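Local structure of 1,3-alpha-isomaltosidase (Kribbella flavida DSM 17836, 5X3I) at residues 568-579 against 606-617. The protein hydrolyses the alpha-1,3-glucosidic linkages of the cyclic tetrasaccharide cyclobis-(1-6)-alpha-nigerosyl inside the cell, releasing isomaltose. The protein carries 1 engineered substitution. Residues are numbered along the deposited sequence; the frame is centred on the assembly and turned at random.
Sequences GFSGPVPDAELY and RDRTPWHVAETT. With SO4 (sulfate ion), chain H; SO4 (sulfate ion), chain G.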
loop_
_atom_site.group_PDB
_atom_site.type_symbol
_atom_site.label_atom_id
_atom_site.label_comp_id
_atom_site.label_asym_id
_atom_site.label_seq_id
_atom_site.Cartn_x
_atom_site.Cartn_y
_atom_site.Cartn_z
ATOM N N GLY A 568 -12.159 -10.307 1.036
ATOM C CA GLY A 568 -12.485 -8.958 0.592
ATOM C C GLY A 568 -13.344 -8.153 1.556
ATOM O O GLY A 568 -14.225 -8.728 2.216
ATOM N N PHE A 569 -13.157 -6.833 1.623
ATOM C CA PHE A 569 -14.022 -6.036 2.490
ATOM C C PHE A 569 -15.164 -5.273 1.805
ATOM O O PHE A 569 -16.038 -4.750 2.483
ATOM C CB PHE A 569 -13.146 -5.069 3.330
ATOM C CG PHE A 569 -12.911 -3.693 2.717
ATOM C CD1 PHE A 569 -12.831 -2.577 3.537
ATOM C CD2 PHE A 569 -12.710 -3.516 1.355
ATOM C CE1 PHE A 569 -12.608 -1.297 3.018
ATOM C CE2 PHE A 569 -12.490 -2.247 0.826
ATOM C CZ PHE A 569 -12.433 -1.135 1.654
ATOM N N SER A 570 -15.196 -5.268 0.475
ATOM C CA SER A 570 -16.047 -4.315 -0.235
ATOM C C SER A 570 -17.174 -5.019 -0.966
ATOM O O SER A 570 -16.986 -6.097 -1.493
ATOM C CB SER A 570 -15.234 -3.477 -1.227
ATOM O OG SER A 570 -16.037 -2.468 -1.821
ATOM N N GLY A 571 -18.340 -4.389 -0.993
ATOM C CA GLY A 571 -19.495 -4.937 -1.677
ATOM C C GLY A 571 -20.284 -5.923 -0.835
ATOM O O GLY A 571 -20.061 -6.028 0.366
ATOM N N PRO A 572 -21.218 -6.650 -1.466
ATOM C CA PRO A 572 -22.028 -7.638 -0.754
ATOM C C PRO A 572 -21.165 -8.666 -0.025
ATOM O O PRO A 572 -20.049 -8.943 -0.450
ATOM C CB PRO A 572 -22.838 -8.300 -1.869
ATOM C CG PRO A 572 -22.914 -7.266 -2.943
ATOM C CD PRO A 572 -21.599 -6.539 -2.886
ATOM N N VAL A 573 -21.692 -9.196 1.071
ATOM C CA VAL A 573 -21.023 -10.223 1.847
ATOM C C VAL A 573 -20.628 -11.397 0.949
ATOM O O VAL A 573 -21.422 -11.833 0.133
ATOM C CB VAL A 573 -21.939 -10.711 2.990
ATOM C CG1 VAL A 573 -21.335 -11.900 3.700
ATOM C CG2 VAL A 573 -22.223 -9.576 3.968
ATOM N N PRO A 574 -19.384 -11.883 1.074
ATOM C CA PRO A 574 -18.934 -13.025 0.272
ATOM C C PRO A 574 -19.783 -14.269 0.474
ATOM O O PRO A 574 -20.303 -14.482 1.567
ATOM C CB PRO A 574 -17.510 -13.270 0.783
ATOM C CG PRO A 574 -17.469 -12.630 2.124
ATOM C CD PRO A 574 -18.322 -11.412 1.973
ATOM N N ASP A 575 -19.902 -15.089 -0.562
ATOM C CA ASP A 575 -20.556 -16.383 -0.424
ATOM C C ASP A 575 -19.713 -17.307 0.461
ATOM O O ASP A 575 -18.531 -17.055 0.693
ATOM C CB ASP A 575 -20.813 -17.019 -1.795
ATOM C CG ASP A 575 -19.550 -17.201 -2.600
ATOM O OD1 ASP A 575 -18.908 -18.257 -2.470
ATOM O OD2 ASP A 575 -19.194 -16.280 -3.362
ATOM N N ALA A 576 -20.343 -18.354 0.985
ATOM C CA ALA A 576 -19.697 -19.239 1.953
ATOM C C ALA A 576 -18.431 -19.902 1.415
ATOM O O ALA A 576 -17.460 -20.077 2.147
ATOM C CB ALA A 576 -20.681 -20.302 2.429
ATOM N N GLU A 577 -18.438 -20.269 0.140
ATOM C CA GLU A 577 -17.306 -20.994 -0.423
ATOM C C GLU A 577 -16.056 -20.121 -0.524
ATOM O O GLU A 577 -14.980 -20.535 -0.112
ATOM C CB GLU A 577 -17.656 -21.571 -1.801
ATOM C CG GLU A 577 -16.506 -22.308 -2.464
ATOM C CD GLU A 577 -16.878 -22.875 -3.828
ATOM O OE1 GLU A 577 -17.867 -22.405 -4.416
ATOM O OE2 GLU A 577 -16.177 -23.784 -4.311
ATOM N N LEU A 578 -16.195 -18.924 -1.078
ATOM C CA LEU A 578 -15.075 -17.988 -1.146
ATOM C C LEU A 578 -14.560 -17.656 0.255
ATOM O O LEU A 578 -13.365 -17.676 0.500
ATOM C CB LEU A 578 -15.480 -16.703 -1.871
ATOM C CG LEU A 578 -14.477 -15.550 -1.821
ATOM C CD1 LEU A 578 -13.152 -15.961 -2.422
ATOM C CD2 LEU A 578 -15.022 -14.292 -2.501
ATOM N N TYR A 579 -15.476 -17.363 1.169
ATOM C CA TYR A 579 -15.103 -16.987 2.535
ATOM C C TYR A 579 -14.251 -18.077 3.192
ATOM O O TYR A 579 -13.180 -17.798 3.715
ATOM C CB TYR A 579 -16.355 -16.709 3.361
ATOM C CG TYR A 579 -16.116 -16.150 4.752
ATOM C CD1 TYR A 579 -15.646 -14.855 4.935
ATOM C CD2 TYR A 579 -16.397 -16.907 5.878
ATOM C CE1 TYR A 579 -15.451 -14.338 6.209
ATOM C CE2 TYR A 579 -16.211 -16.401 7.154
ATOM C CZ TYR A 579 -15.735 -15.116 7.316
ATOM O OH TYR A 579 -15.553 -14.614 8.586
ATOM N N ARG A 606 -23.053 -5.454 6.285
ATOM C CA ARG A 606 -21.984 -5.980 5.439
ATOM C C ARG A 606 -20.776 -6.584 6.197
ATOM O O ARG A 606 -19.707 -6.771 5.613
ATOM C CB ARG A 606 -21.567 -4.930 4.424
ATOM C CG ARG A 606 -22.618 -4.874 3.313
ATOM C CD ARG A 606 -22.190 -4.110 2.078
ATOM N NE ARG A 606 -23.214 -4.194 1.042
ATOM C CZ ARG A 606 -23.085 -3.690 -0.184
ATOM N NH1 ARG A 606 -21.976 -3.059 -0.540
ATOM N NH2 ARG A 606 -24.070 -3.817 -1.054
ATOM N N ASP A 607 -20.916 -6.785 7.507
ATOM C CA ASP A 607 -19.853 -7.406 8.307
ATOM C C ASP A 607 -19.302 -8.685 7.666
ATOM O O ASP A 607 -20.023 -9.456 7.036
ATOM C CB ASP A 607 -20.350 -7.770 9.720
ATOM C CG ASP A 607 -20.499 -6.566 10.640
ATOM O OD1 ASP A 607 -20.692 -5.439 10.153
ATOM O OD2 ASP A 607 -20.435 -6.762 11.872
ATOM N N ARG A 608 -17.995 -8.846 7.775
ATOM C CA ARG A 608 -17.287 -10.052 7.367
ATOM C C ARG A 608 -17.079 -11.052 8.520
ATOM O O ARG A 608 -16.215 -11.923 8.426
ATOM C CB ARG A 608 -15.960 -9.703 6.706
ATOM C CG ARG A 608 -16.045 -9.643 5.167
ATOM C CD ARG A 608 -17.069 -8.617 4.658
ATOM N NE ARG A 608 -16.955 -8.432 3.210
ATOM C CZ ARG A 608 -17.832 -7.786 2.446
ATOM N NH1 ARG A 608 -18.920 -7.244 2.973
ATOM N NH2 ARG A 608 -17.622 -7.689 1.137
ATOM N N THR A 609 -17.726 -10.825 9.661
ATOM C CA THR A 609 -17.672 -11.810 10.748
ATOM C C THR A 609 -18.154 -13.195 10.286
ATOM O O THR A 609 -19.012 -13.305 9.426
ATOM C CB THR A 609 -18.511 -11.368 11.967
ATOM O OG1 THR A 609 -19.899 -11.309 11.613
ATOM C CG2 THR A 609 -18.036 -10.017 12.481
ATOM N N PRO A 610 -17.583 -14.260 10.848
ATOM C CA PRO A 610 -17.990 -15.612 10.444
ATOM C C PRO A 610 -19.492 -15.843 10.615
ATOM O O PRO A 610 -20.112 -16.472 9.763
ATOM C CB PRO A 610 -17.195 -16.520 11.387
ATOM C CG PRO A 610 -16.054 -15.707 11.835
ATOM C CD PRO A 610 -16.510 -14.280 11.852
ATOM N N TRP A 611 -20.072 -15.319 11.688
ATOM C CA TRP A 611 -21.479 -15.561 11.949
ATOM C C TRP A 611 -22.382 -14.741 11.044
ATOM O O TRP A 611 -23.455 -15.203 10.674
ATOM C CB TRP A 611 -21.825 -15.287 13.415
ATOM C CG TRP A 611 -21.492 -13.915 13.910
ATOM C CD1 TRP A 611 -22.310 -12.831 13.923
ATOM C CD2 TRP A 611 -20.257 -13.492 14.496
ATOM N NE1 TRP A 611 -21.662 -11.755 14.474
ATOM C CE2 TRP A 611 -20.397 -12.136 14.830
ATOM C CE3 TRP A 611 -19.046 -14.130 14.768
ATOM C CZ2 TRP A 611 -19.373 -11.406 15.415
ATOM C CZ3 TRP A 611 -18.028 -13.404 15.342
ATOM C CH2 TRP A 611 -18.198 -12.057 15.666
ATOM N N HIS A 612 -21.972 -13.527 10.691
ATOM C CA HIS A 612 -22.799 -12.759 9.770
ATOM C C HIS A 612 -22.765 -13.367 8.376
ATOM O O HIS A 612 -23.756 -13.334 7.654
ATOM C CB HIS A 612 -22.382 -11.301 9.692
ATOM C CG HIS A 612 -23.301 -10.480 8.850
ATOM N ND1 HIS A 612 -24.623 -10.282 9.179
ATOM C CD2 HIS A 612 -23.107 -9.843 7.673
ATOM C CE1 HIS A 612 -25.200 -9.542 8.250
ATOM N NE2 HIS A 612 -24.301 -9.259 7.327
ATOM N N VAL A 613 -21.616 -13.914 8.002
ATOM C CA VAL A 613 -21.498 -14.578 6.716
ATOM C C VAL A 613 -22.403 -15.813 6.716
ATOM O O VAL A 613 -23.121 -16.062 5.750
ATOM C CB VAL A 613 -20.040 -14.966 6.403
ATOM C CG1 VAL A 613 -19.975 -15.875 5.190
ATOM C CG2 VAL A 613 -19.196 -13.712 6.167
ATOM N N ALA A 614 -22.378 -16.561 7.817
ATOM C CA ALA A 614 -23.257 -17.712 7.985
ATOM C C ALA A 614 -24.706 -17.292 7.842
ATOM O O ALA A 614 -25.469 -17.926 7.127
ATOM C CB ALA A 614 -23.029 -18.378 9.337
ATOM N N GLU A 615 -25.074 -16.205 8.508
ATOM C CA GLU A 615 -26.440 -15.717 8.464
ATOM C C GLU A 615 -26.845 -15.279 7.064
ATOM O O GLU A 615 -27.956 -15.551 6.626
ATOM C CB GLU A 615 -26.633 -14.554 9.435
ATOM C CG GLU A 615 -28.041 -13.987 9.409
ATOM C CD GLU A 615 -28.291 -12.954 10.492
ATOM O OE1 GLU A 615 -27.439 -12.807 11.395
ATOM O OE2 GLU A 615 -29.346 -12.285 10.439
ATOM N N THR A 616 -25.944 -14.593 6.370
ATOM C CA THR A 616 -26.262 -14.056 5.059
ATOM C C THR A 616 -26.432 -15.191 4.068
ATOM O O THR A 616 -27.379 -15.206 3.291
ATOM C CB THR A 616 -25.178 -13.085 4.548
ATOM O OG1 THR A 616 -25.016 -12.019 5.487
ATOM C CG2 THR A 616 -25.599 -12.481 3.230
ATOM N N THR A 617 -25.506 -16.139 4.112
ATOM C CA THR A 617 -25.496 -17.257 3.184
ATOM C C THR A 617 -26.477 -18.364 3.551
ATOM O O THR A 617 -26.882 -19.146 2.696
ATOM C CB THR A 617 -24.101 -17.872 3.083
ATOM O OG1 THR A 617 -23.723 -18.404 4.358
ATOM C CG2 THR A 617 -23.091 -16.822 2.638
HETATM S S SO4 H . -26.349 -6.165 0.157
HETATM O O1 SO4 H . -26.095 -7.600 0.095
HETATM O O2 SO4 H . -25.981 -5.638 1.472
HETATM O O3 SO4 H . -25.550 -5.524 -0.877
HETATM O O4 SO4 H . -27.763 -5.902 -0.087
HETATM S S SO4 G . -22.843 -2.411 -4.186
HETATM O O1 SO4 G . -23.902 -3.389 -3.974
HETATM O O2 SO4 G . -22.251 -2.009 -2.918
HETATM O O3 SO4 G . -21.813 -3.003 -5.033
HETATM O O4 SO4 G . -23.401 -1.229 -4.831
HETATM O O HOH W 1 -19.334 -2.207 0.575
#
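Arg608 pushes its buried guanidinium into the bend of 568-573, where backbone carbonyls take up its N-H groups. NH1 and NH2 grip Gly571 O together, end-on and in the guanidinium plane. Both come from the same face of that carbonyl, NH1 (3.1 Å) nearer its line and NH2 (3.0 Å) from above its plane. NE reaches Gly568 O at 2.9 Å. NH1 also donates to Arg606 O, its own segment's backbone, and NH2 to Ser539 OG. Pro574 CD and Val573 CA lie over one face of the group, Phe569 O over the other. A bend at chi2 (59°) turns the chain into this bay. With an alanine in place of Arg608, the carbonyls of Gly568, Gly571 and Arg606 would probably lose these donors and the turn at Gly571 be less firmly held. Tyr579 OH donates to Arg608 O at 2.8 Å, and Val613 CG2 sits over the tyrosine ring's centre in a CH-pi contact. The same methyl meets Val573 CG1 at 3.7 Å; Val573 CG2 turns to His612 CD2. Farther out, Arg606 lays one guanidinium face over the Gly571-Pro572 peptide and donates to a sulfate probably from the crystallisation liquor. The contact joins loops following the last two barrel strands, 562-565 and 591-593. Three carbonyls take up the buried charge, which probably helps hold the backbone next to Phe569, whose side chain touches the probable proton donor Asp536.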